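Local structure of beta-L-arabinobiosidase (Bacteroides thetaiotaomicron, 5MQR) at residues 1038-1043 against 1064-1069; 957-962 against 1043-1048. The protein is a glycoside hydrolase of bacterial pectin breakdown in the gut, probably cleaving arabinofuranose-containing side chains of plant pectin. All blocks are in the same frame, centred on the assembly; numbering follows the deposited sequence.

Interaction 1: residues 1038-1043 against 1064-1069; sequences DTIEIN and HNLTIL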
ATOM      1  N   ASP A1038     -24.969  -1.161   5.313  1.00 33.91           N
ATOM      2  CA  ASP A1038     -23.751  -0.359   5.249  1.00 34.67           C
ATOM      3  C   ASP A1038     -22.495  -1.148   5.638  1.00 33.23           C
ATOM      4  O   ASP A1038     -21.442  -0.556   5.889  1.00 33.62           O
ATOM      5  CB  ASP A1038     -23.894   0.866   6.171  1.00 37.04           C
ATOM      6  CG  ASP A1038     -25.189   1.621   5.937  1.00 40.50           C
ATOM      7  OD1 ASP A1038     -25.679   1.588   4.773  1.00 43.03           O
ATOM      8  OD2 ASP A1038     -25.736   2.218   6.904  1.00 42.93           O
ATOM      9  N   THR A1039     -22.591  -2.466   5.683  1.00 32.06           N
ATOM     10  CA  THR A1039     -21.491  -3.295   6.150  1.00 31.33           C
ATOM     11  C   THR A1039     -20.761  -3.842   4.908  1.00 30.03           C
ATOM     12  O   THR A1039     -21.400  -4.195   3.918  1.00 29.58           O
ATOM     13  CB  THR A1039     -22.025  -4.388   7.120  1.00 31.61           C
ATOM     14  OG1 THR A1039     -22.368  -3.765   8.372  1.00 32.93           O
ATOM     15  CG2 THR A1039     -21.009  -5.485   7.381  1.00 30.95           C
ATOM     16  N   ILE A1040     -19.432  -3.866   4.950  1.00 29.07           N
ATOM     17  CA  ILE A1040     -18.649  -4.466   3.882  1.00 28.82           C
ATOM     18  C   ILE A1040     -18.240  -5.872   4.302  1.00 28.90           C
ATOM     19  O   ILE A1040     -17.724  -6.061   5.402  1.00 28.70           O
ATOM     20  CB  ILE A1040     -17.389  -3.659   3.569  1.00 28.62           C
ATOM     21  CG1 ILE A1040     -17.756  -2.204   3.256  1.00 28.44           C
ATOM     22  CG2 ILE A1040     -16.602  -4.318   2.425  1.00 27.96           C
ATOM     23  CD1 ILE A1040     -16.539  -1.303   3.126  1.00 28.31           C
ATOM     24  N   GLU A1041     -18.471  -6.839   3.419  1.00 28.74           N
ATOM     25  CA  GLU A1041     -18.215  -8.256   3.699  1.00 29.26           C
ATOM     26  C   GLU A1041     -17.387  -8.800   2.550  1.00 27.71           C
ATOM     27  O   GLU A1041     -17.829  -8.760   1.410  1.00 27.69           O
ATOM     28  CB  GLU A1041     -19.542  -9.023   3.815  1.00 30.80           C
ATOM     29  CG  GLU A1041     -19.427 -10.546   4.009  1.00 32.25           C
ATOM     30  CD  GLU A1041     -20.766 -11.300   3.858  1.00 33.85           C
ATOM     31  OE1 GLU A1041     -21.823 -10.670   3.673  1.00 34.34           O
ATOM     32  OE2 GLU A1041     -20.775 -12.552   3.918  1.00 36.22           O
ATOM     33  N   ILE A1042     -16.186  -9.271   2.848  1.00 26.83           N
ATOM     34  CA  ILE A1042     -15.387  -9.986   1.871  1.00 26.57           C
ATOM     35  C   ILE A1042     -15.024 -11.356   2.381  1.00 26.19           C
ATOM     36  O   ILE A1042     -14.923 -11.578   3.582  1.00 25.99           O
ATOM     37  CB  ILE A1042     -14.113  -9.238   1.415  1.00 26.50           C
ATOM     38  CG1 ILE A1042     -12.980  -9.329   2.444  1.00 26.85           C
ATOM     39  CG2 ILE A1042     -14.451  -7.798   1.086  1.00 26.63           C
ATOM     40  CD1 ILE A1042     -11.691  -8.657   1.991  1.00 26.51           C
ATOM     41  N   ASN A1043     -14.815 -12.268   1.442  1.00 25.64           N
ATOM     42  CA  ASN A1043     -14.445 -13.630   1.762  1.00 25.62           C
ATOM     43  C   ASN A1043     -13.848 -14.248   0.515  1.00 25.63           C
ATOM     44  O   ASN A1043     -14.538 -14.940  -0.229  1.00 25.50           O
ATOM     45  CB  ASN A1043     -15.671 -14.412   2.240  1.00 26.01           C
ATOM     46  CG  ASN A1043     -15.321 -15.820   2.669  1.00 26.29           C
ATOM     47  OD1 ASN A1043     -14.264 -16.042   3.261  1.00 26.42           O
ATOM     48  ND2 ASN A1043     -16.163 -16.777   2.326  1.00 25.98           N
ATOM     49  N   HIS A1064     -19.118   4.766  -2.502  1.00 24.81           N
ATOM     50  CA  HIS A1064     -17.762   4.820  -1.970  1.00 24.20           C
ATOM     51  C   HIS A1064     -16.840   4.061  -2.906  1.00 22.86           C
ATOM     52  O   HIS A1064     -17.293   3.197  -3.639  1.00 22.51           O
ATOM     53  CB  HIS A1064     -17.735   4.177  -0.591  1.00 24.83           C
ATOM     54  CG  HIS A1064     -18.402   5.006   0.454  1.00 26.11           C
ATOM     55  ND1 HIS A1064     -19.776   5.139   0.538  1.00 27.08           N
ATOM     56  CD2 HIS A1064     -17.885   5.775   1.442  1.00 26.41           C
ATOM     57  CE1 HIS A1064     -20.075   5.946   1.540  1.00 27.53           C
ATOM     58  NE2 HIS A1064     -18.947   6.341   2.107  1.00 27.38           N
ATOM     59  N   ASN A1065     -15.565   4.402  -2.888  1.00 22.16           N
ATOM     60  CA  ASN A1065     -14.556   3.740  -3.709  1.00 22.60           C
ATOM     61  C   ASN A1065     -13.825   2.689  -2.881  1.00 22.69           C
ATOM     62  O   ASN A1065     -13.157   3.058  -1.920  1.00 23.06           O
ATOM     63  CB  ASN A1065     -13.557   4.759  -4.252  1.00 22.54           C
ATOM     64  CG  ASN A1065     -14.219   5.770  -5.175  1.00 22.63           C
ATOM     65  OD1 ASN A1065     -14.871   5.398  -6.147  1.00 22.36           O
ATOM     66  ND2 ASN A1065     -14.077   7.034  -4.864  1.00 22.48           N
ATOM     67  N   LEU A1066     -13.957   1.399  -3.220  1.00 22.43           N
ATOM     68  CA  LEU A1066     -13.329   0.353  -2.405  1.00 22.58           C
ATOM     69  C   LEU A1066     -12.105  -0.207  -3.039  1.00 22.05           C
ATOM     70  O   LEU A1066     -11.976  -0.260  -4.273  1.00 22.16           O
ATOM     71  CB  LEU A1066     -14.271  -0.822  -2.059  1.00 23.42           C
ATOM     72  CG  LEU A1066     -15.649  -0.581  -1.449  1.00 24.32           C
ATOM     73  CD1 LEU A1066     -16.252  -1.880  -0.894  1.00 25.45           C
ATOM     74  CD2 LEU A1066     -15.635   0.465  -0.388  1.00 24.51           C
ATOM     75  N   THR A1067     -11.215  -0.654  -2.165  1.00 22.03           N
ATOM     76  CA  THR A1067     -10.027  -1.402  -2.550  1.00 22.15           C
ATOM     77  C   THR A1067      -9.942  -2.628  -1.673  1.00 22.05           C
ATOM     78  O   THR A1067     -10.130  -2.536  -0.470  1.00 22.54           O
ATOM     79  CB  THR A1067      -8.762  -0.581  -2.299  1.00 21.73           C
ATOM     80  OG1 THR A1067      -8.948   0.715  -2.846  1.00 21.79           O
ATOM     81  CG2 THR A1067      -7.548  -1.234  -2.886  1.00 21.45           C
ATOM     82  N   ILE A1068      -9.651  -3.767  -2.269  1.00 21.93           N
ATOM     83  CA  ILE A1068      -9.415  -4.983  -1.505  1.00 21.94           C
ATOM     84  C   ILE A1068      -8.076  -5.500  -1.970  1.00 21.34           C
ATOM     85  O   ILE A1068      -7.866  -5.698  -3.154  1.00 20.39           O
ATOM     86  CB  ILE A1068     -10.485  -6.069  -1.792  1.00 22.24           C
ATOM     87  CG1 ILE A1068     -11.876  -5.576  -1.385  1.00 22.54           C
ATOM     88  CG2 ILE A1068     -10.119  -7.381  -1.100  1.00 22.46           C
ATOM     89  CD1 ILE A1068     -13.006  -6.331  -2.043  1.00 23.06           C
ATOM     90  N   LEU A1069      -7.192  -5.737  -1.021  1.00 21.59           N
ATOM     91  CA  LEU A1069      -5.899  -6.225  -1.344  1.00 22.23           C
ATOM     92  C   LEU A1069      -5.345  -7.220  -0.354  1.00 21.89           C
ATOM     93  O   LEU A1069      -5.743  -7.281   0.817  1.00 22.28           O
ATOM     94  CB  LEU A1069      -4.929  -5.061  -1.541  1.00 22.91           C
ATOM     95  CG  LEU A1069      -4.527  -4.141  -0.388  1.00 23.62           C
ATOM     96  CD1 LEU A1069      -3.446  -4.763   0.505  1.00 23.46           C
ATOM     97  CD2 LEU A1069      -4.042  -2.808  -0.971  1.00 23.35           C
TER
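Ile1042 carries its CG1 flanked by main-chain N and C alike (chi1 78°), whereas Ile1068 turns its CG1 opposite its carbonyl carbon (chi1 -62°); with these torsions the two side chains run antiparallel alongside each other, CD1 of each near CG2 of the other. The setting is a beta-sandwich-like packing in the region assigned to the family 65 C-terminal domain: strand 1040-1042, paired with strand 1101-1103, lies over one face of the five-stranded antiparallel sheet that contains strand 1064-1071. Between 1038-1043 and 1064-1069 the contact is made by side chains, with CA atoms 9.5 Å apart at Ile1040 and Leu1066 and 8.5 Å apart at Ile1042 and Ile1068. Because alternate residues of a strand point to the same side, Ile1040 and Ile1042 both face the sheet, while Glu1041 between them faces elsewhere and forms a salt bridge with Arg1035. Beta-branched isoleucine suits an extended strand and fills a buried apolar interface. Ile1040 and Leu1066 approach tip to tip, CD1 of Ile1040 lying 4.0 Å from CD2 of Leu1066. The second pair interlocks reciprocally: Ile1042 CD1 touches Ile1068 CG2 at 3.7 Å, and Ile1042 CG2 touches Ile1068 CD1 at 3.7 Å.

Interaction 2: residues 957-962 against 1043-1048; sequences AMANFM and NPLIPA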
ATOM      1  N   ALA A 957     -23.617 -19.739  -8.124  1.00 24.69           N
ATOM      2  CA  ALA A 957     -24.256 -20.629  -7.159  1.00 24.28           C
ATOM      3  C   ALA A 957     -23.265 -21.282  -6.200  1.00 24.37           C
ATOM      4  O   ALA A 957     -23.541 -21.388  -5.003  1.00 24.11           O
ATOM      5  CB  ALA A 957     -25.034 -21.693  -7.916  1.00 24.97           C
HETATM    6  N   MSE A 958     -22.118 -21.722  -6.726  1.00 24.45           N
HETATM    7  CA  MSE A 958     -21.089 -22.404  -5.920  1.00 25.24           C
HETATM    8  C   MSE A 958     -20.522 -21.468  -4.896  1.00 24.56           C
HETATM    9  O   MSE A 958     -20.308 -21.846  -3.740  1.00 23.69           O
HETATM   10  CB  MSE A 958     -19.977 -22.927  -6.802  1.00 26.40           C
HETATM   11  CG  MSE A 958     -19.063 -23.883  -6.062  1.00 28.49           C
HETATM   12 SE   MSE A 958     -17.555 -24.465  -7.202  1.00 32.87          SE
HETATM   13  CE  MSE A 958     -18.261 -24.693  -9.020  1.00 30.45           C
ATOM     14  N   ALA A 959     -20.292 -20.233  -5.325  1.00 23.77           N
ATOM     15  CA  ALA A 959     -19.868 -19.174  -4.420  1.00 23.66           C
ATOM     16  C   ALA A 959     -20.905 -18.903  -3.342  1.00 23.86           C
ATOM     17  O   ALA A 959     -20.540 -18.734  -2.188  1.00 23.39           O
ATOM     18  CB  ALA A 959     -19.559 -17.893  -5.190  1.00 23.27           C
ATOM     19  N   ASN A 960     -22.190 -18.849  -3.714  1.00 24.15           N
ATOM     20  CA  ASN A 960     -23.245 -18.628  -2.719  1.00 24.73           C
ATOM     21  C   ASN A 960     -23.234 -19.732  -1.681  1.00 25.05           C
ATOM     22  O   ASN A 960     -23.305 -19.474  -0.482  1.00 24.82           O
ATOM     23  CB  ASN A 960     -24.626 -18.567  -3.372  1.00 25.07           C
ATOM     24  CG  ASN A 960     -24.887 -17.260  -4.093  1.00 24.94           C
ATOM     25  OD1 ASN A 960     -24.193 -16.253  -3.909  1.00 24.49           O
ATOM     26  ND2 ASN A 960     -25.924 -17.265  -4.909  1.00 24.99           N
ATOM     27  N   PHE A 961     -23.157 -20.960  -2.179  1.00 25.34           N
ATOM     28  CA  PHE A 961     -23.111 -22.145  -1.351  1.00 26.46           C
ATOM     29  C   PHE A 961     -21.929 -22.066  -0.403  1.00 26.68           C
ATOM     30  O   PHE A 961     -22.092 -22.288   0.788  1.00 26.69           O
ATOM     31  CB  PHE A 961     -22.980 -23.382  -2.222  1.00 26.91           C
ATOM     32  CG  PHE A 961     -23.001 -24.675  -1.462  1.00 28.12           C
ATOM     33  CD1 PHE A 961     -24.135 -25.060  -0.730  1.00 28.39           C
ATOM     34  CD2 PHE A 961     -21.914 -25.570  -1.551  1.00 28.38           C
ATOM     35  CE1 PHE A 961     -24.152 -26.273  -0.074  1.00 29.12           C
ATOM     36  CE2 PHE A 961     -21.944 -26.787  -0.896  1.00 28.40           C
ATOM     37  CZ  PHE A 961     -23.049 -27.127  -0.150  1.00 28.94           C
HETATM   38  N   MSE A 962     -20.763 -21.705  -0.925  1.00 26.52           N
HETATM   39  CA  MSE A 962     -19.557 -21.644  -0.091  1.00 27.37           C
HETATM   40  C   MSE A 962     -19.569 -20.501   0.898  1.00 27.33           C
HETATM   41  O   MSE A 962     -19.019 -20.624   2.004  1.00 27.76           O
HETATM   42  CB  MSE A 962     -18.331 -21.583  -0.974  1.00 27.84           C
HETATM   43  CG  MSE A 962     -18.130 -22.949  -1.620  1.00 29.36           C
HETATM   44 SE   MSE A 962     -16.642 -22.879  -2.906  1.00 30.95          SE
HETATM   45  CE  MSE A 962     -15.206 -22.924  -1.568  1.00 30.64           C
ATOM     46  N   ASN A1043     -14.815 -12.268   1.442  1.00 25.64           N
ATOM     47  CA  ASN A1043     -14.445 -13.630   1.762  1.00 25.62           C
ATOM     48  C   ASN A1043     -13.848 -14.248   0.515  1.00 25.63           C
ATOM     49  O   ASN A1043     -14.538 -14.940  -0.229  1.00 25.50           O
ATOM     50  CB  ASN A1043     -15.671 -14.412   2.240  1.00 26.01           C
ATOM     51  CG  ASN A1043     -15.321 -15.820   2.669  1.00 26.29           C
ATOM     52  OD1 ASN A1043     -14.264 -16.042   3.261  1.00 26.42           O
ATOM     53  ND2 ASN A1043     -16.163 -16.777   2.326  1.00 25.98           N
ATOM     54  N   PRO A1044     -12.569 -13.959   0.247  1.00 26.09           N
ATOM     55  CA  PRO A1044     -11.935 -14.504  -0.952  1.00 26.03           C
ATOM     56  C   PRO A1044     -11.888 -16.017  -0.958  1.00 26.14           C
ATOM     57  O   PRO A1044     -11.589 -16.618   0.051  1.00 26.07           O
ATOM     58  CB  PRO A1044     -10.518 -13.948  -0.902  1.00 25.80           C
ATOM     59  CG  PRO A1044     -10.551 -12.853   0.088  1.00 26.14           C
ATOM     60  CD  PRO A1044     -11.625 -13.184   1.061  1.00 26.48           C
ATOM     61  N   LEU A1045     -12.190 -16.613  -2.099  1.00 26.84           N
ATOM     62  CA  LEU A1045     -12.102 -18.051  -2.263  1.00 28.51           C
ATOM     63  C   LEU A1045     -10.834 -18.398  -3.036  1.00 30.02           C
ATOM     64  O   LEU A1045     -10.865 -19.085  -4.038  1.00 32.80           O
ATOM     65  CB  LEU A1045     -13.354 -18.582  -2.985  1.00 27.57           C
ATOM     66  CG  LEU A1045     -14.680 -18.161  -2.381  1.00 27.44           C
ATOM     67  CD1 LEU A1045     -15.817 -18.543  -3.311  1.00 27.36           C
ATOM     68  CD2 LEU A1045     -14.852 -18.722  -0.983  1.00 27.99           C
ATOM     69  N   ILE A1046      -9.718 -17.875  -2.585  1.00 32.13           N
ATOM     70  CA  ILE A1046      -8.423 -18.175  -3.151  1.00 32.24           C
ATOM     71  C   ILE A1046      -7.772 -19.005  -2.053  1.00 32.47           C
ATOM     72  O   ILE A1046      -7.889 -18.657  -0.890  1.00 34.07           O
ATOM     73  CB  ILE A1046      -7.677 -16.874  -3.432  1.00 32.01           C
ATOM     74  CG1 ILE A1046      -8.473 -16.083  -4.448  1.00 32.29           C
ATOM     75  CG2 ILE A1046      -6.274 -17.143  -3.959  1.00 32.22           C
ATOM     76  CD1 ILE A1046      -7.913 -14.711  -4.746  1.00 32.27           C
ATOM     77  N   PRO A1047      -7.143 -20.141  -2.395  1.00 32.77           N
ATOM     78  CA  PRO A1047      -6.451 -20.864  -1.330  1.00 33.37           C
ATOM     79  C   PRO A1047      -5.277 -20.102  -0.743  1.00 34.70           C
ATOM     80  O   PRO A1047      -4.709 -19.185  -1.382  1.00 33.87           O
ATOM     81  CB  PRO A1047      -5.951 -22.149  -2.002  1.00 33.36           C
ATOM     82  CG  PRO A1047      -6.239 -22.018  -3.454  1.00 33.08           C
ATOM     83  CD  PRO A1047      -7.215 -20.906  -3.653  1.00 32.52           C
ATOM     84  N   ALA A1048      -4.930 -20.491   0.474  1.00 37.22           N
ATOM     85  CA  ALA A1048      -3.723 -20.012   1.118  1.00 39.49           C
ATOM     86  C   ALA A1048      -2.535 -20.424   0.250  1.00 39.83           C
ATOM     87  O   ALA A1048      -2.476 -21.567  -0.239  1.00 41.42           O
ATOM     88  CB  ALA A1048      -3.586 -20.594   2.537  1.00 39.99           C
TER
HETATM   89  O   HOH W   1     -16.014 -19.840   2.545  1.00 43.76           O
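The flat amide of Asn1043 directs its ND2 end to helix 948-964 through a water that also binds Met962; the other flat group, the ring of Phe961, lies on the side of the helix turned from the loop, stacked with Trp907 and edge-to-face with Trp892. The bridging water accepts from Asn1043 ND2 at 3.1 Å and donates to Met962 O at 3.2 Å. Such a carbonyl near a helix's C-terminal end is a natural acceptor, since the run of amide partners is ending there. The amide NH2 has two hydrogens, which lets ND2 serve both the water and Asn963 OD1, so two links tie the loop to the helix end.

Beside this polar edge lies a small apolar patch. Leu1045 points at the helix and divides its two methyls: CD1 sits 4.2 Å from Ala959 CB, and CD2 sits 4.3 Å from CE of Met962, which is present as selenomethionine. Ala959, being small, lets the loop come close, with its CA 8.1 Å from that of Leu1045. The long, flexible Met962 brings its CE methyl to CD2. Asp972 and Tyr975 of helix 972-985 touch both Met962 and Leu1045 and close the patch on that side. This is an interdomain contact: a loop of the C-terminal beta domain packs on the MGH1-like domain, whose helices are consistent with the (alpha/alpha)6 barrel of six-hairpin glycosidases.

The chain supplies the segments in the order 957-962, 1038-1043, 1043-1048 and 1064-1069, so the two contacts alternate along the sequence. They share Asn1043, where strand 1040-1042 gives way to the loop leading toward strand 1053-1061, and their centres lie 16 Å apart. Interaction 1 is internal to the C-terminal beta domain and packs its two sheets together; in interaction 2 the loop that follows the strand meets helix 948-964 of the helical domain. A single continuous piece of chain, 1038-1048, is therefore shared by the sheet core of one domain and the boundary with the other.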